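Local coordinates for protein 3-ketosteroid-delta4-5alpha-dehydrogenase (PDB 4AT2) that uses FAD to dehydrogenate 3-ketosteroids, probably introducing a delta4 double bond into substrates such as 5alpha-androstane-3,17-dione during steroid breakdown, at residues A60-A65 with L139-V144. Sequence-based numbering, arbitrary orientation.
Sequences AARAGA and LVDCGV
Arg62 reaches from near the C-terminal end of one helix to Asp141 and Cys142 near the C-terminal end of another, spanning a separation in which the nearest CA atoms, those of Arg62 and Cys142, stay 12.1 Å apart. Its CB points toward the 139-144 segment. CG stands beside the backbone N, anti to the carbonyl carbon (chi1 -77°), and from CG through CD to NE the chain runs fully extended, which carries the guanidinium across. The side chain also touches Thr211 of helix 202-214 and Leu215 in the loop after it. Helix 51-62 probably continues the GxGxxG-type strand-turn-helix of a Rossmann-like FAD-binding fold, and Arg62 lies in its last turns, away from the turn; after it, as after helix 132-141, a glycine with positive phi, Gly64 or Gly143, closes a Schellman motif. Arg62 NH2 makes a long salt bridge to Asp141 OD2 at 3.8 Å and lies 3.7 Å from Cys142 SG. Arg62 NH1 donates to a water 2.9 Å away, which in turn donates to Asp141 OD2 over 2.6 Å. Asp141 has two conformers, and both links hold for the one described, whose carboxylate plane is turned 65° from the guanidinium, far from a coplanar two-pronged pairing. Cys142 is buried, with Leu208 and Thr211 of helix 202-214 against its side chain.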
loop_
_atom_site.group_PDB
_atom_site.type_symbol
_atom_site.label_atom_id
_atom_site.label_comp_id
_atom_site.label_asym_id
_atom_site.label_seq_id
_atom_site.Cartn_x
_atom_site.Cartn_y
_atom_site.Cartn_z
ATOM N N ALA A 60 -4.609 -34.019 1.058
ATOM C CA ALA A 60 -6.002 -34.438 0.902
ATOM C C ALA A 60 -6.072 -35.930 0.543
ATOM O O ALA A 60 -6.918 -36.659 1.072
ATOM C CB ALA A 60 -6.715 -33.586 -0.141
ATOM N N ALA A 61 -5.174 -36.377 -0.333
ATOM C CA ALA A 61 -5.132 -37.776 -0.746
ATOM C C ALA A 61 -4.696 -38.692 0.405
ATOM O O ALA A 61 -5.255 -39.778 0.585
ATOM C CB ALA A 61 -4.222 -37.951 -1.949
ATOM N N ARG A 62 -3.706 -38.257 1.177
ATOM C CA ARG A 62 -3.280 -39.020 2.359
ATOM C C ARG A 62 -4.398 -39.146 3.391
ATOM O O ARG A 62 -4.476 -40.145 4.109
ATOM C CB ARG A 62 -2.036 -38.405 3.001
ATOM C CG ARG A 62 -0.767 -38.717 2.236
ATOM C CD ARG A 62 0.446 -38.047 2.847
ATOM N NE ARG A 62 1.668 -38.393 2.120
ATOM C CZ ARG A 62 2.848 -37.805 2.310
ATOM N NH1 ARG A 62 2.984 -36.832 3.204
ATOM N NH2 ARG A 62 3.900 -38.196 1.605
ATOM N N ALA A 63 -5.270 -38.140 3.442
ATOM C CA ALA A 63 -6.410 -38.136 4.350
ATOM C C ALA A 63 -7.530 -39.058 3.867
ATOM O O ALA A 63 -8.527 -39.233 4.565
ATOM C CB ALA A 63 -6.930 -36.719 4.536
ATOM N N GLY A 64 -7.371 -39.626 2.673
ATOM C CA GLY A 64 -8.360 -40.552 2.108
ATOM C C GLY A 64 -9.362 -39.949 1.136
ATOM O O GLY A 64 -10.255 -40.654 0.648
ATOM N N ALA A 65 -9.217 -38.659 0.834
ATOM C CA ALA A 65 -10.131 -37.966 -0.090
ATOM C C ALA A 65 -9.830 -38.280 -1.547
ATOM O O ALA A 65 -8.684 -38.538 -1.917
ATOM C CB ALA A 65 -10.076 -36.457 0.135
ATOM N N LEU A 139 8.950 -32.273 3.474
ATOM C CA LEU A 139 9.433 -32.141 2.093
ATOM C C LEU A 139 10.477 -33.201 1.756
ATOM O O LEU A 139 10.424 -33.830 0.687
ATOM C CB LEU A 139 10.020 -30.745 1.850
ATOM C CG LEU A 139 8.996 -29.619 1.944
ATOM C CD1 LEU A 139 9.708 -28.251 2.015
ATOM C CD2 LEU A 139 8.017 -29.676 0.771
ATOM N N VAL A 140 11.418 -33.401 2.675
ATOM C CA VAL A 140 12.436 -34.435 2.501
ATOM C C VAL A 140 11.781 -35.811 2.340
ATOM O O VAL A 140 12.181 -36.591 1.459
ATOM C CB VAL A 140 13.484 -34.405 3.639
ATOM C CG1 VAL A 140 14.385 -35.635 3.581
ATOM C CG2 VAL A 140 14.317 -33.136 3.536
ATOM N N ASP A 141 10.774 -36.096 3.165
ATOM C CA ASP A 141 10.059 -37.371 3.096
ATOM C C ASP A 141 9.406 -37.580 1.728
ATOM O O ASP A 141 9.379 -38.705 1.223
ATOM C CB ASP A 141 9.016 -37.469 4.214
ATOM C CG ASP A 141 8.224 -38.757 4.161
ATOM O OD1 ASP A 141 8.741 -39.805 4.609
ATOM O OD2 ASP A 141 7.074 -38.718 3.679
ATOM N N CYS A 142 8.910 -36.497 1.126
ATOM C CA CYS A 142 8.279 -36.555 -0.193
ATOM C C CYS A 142 9.303 -36.712 -1.314
ATOM O O CYS A 142 8.930 -36.858 -2.477
ATOM C CB CYS A 142 7.432 -35.306 -0.451
ATOM S SG CYS A 142 5.879 -35.238 0.473
ATOM N N GLY A 143 10.589 -36.656 -0.970
ATOM C CA GLY A 143 11.659 -36.872 -1.944
ATOM C C GLY A 143 12.359 -35.626 -2.459
ATOM O O GLY A 143 13.127 -35.697 -3.424
ATOM N N VAL A 144 12.111 -34.480 -1.825
ATOM C CA VAL A 144 12.818 -33.253 -2.194
ATOM C C VAL A 144 14.235 -33.348 -1.636
ATOM O O VAL A 144 14.400 -33.476 -0.419
ATOM C CB VAL A 144 12.131 -31.985 -1.627
ATOM C CG1 VAL A 144 12.890 -30.726 -2.050
ATOM C CG2 VAL A 144 10.682 -31.902 -2.099
HETATM O O HOH W 1 5.777 -36.427 3.734
#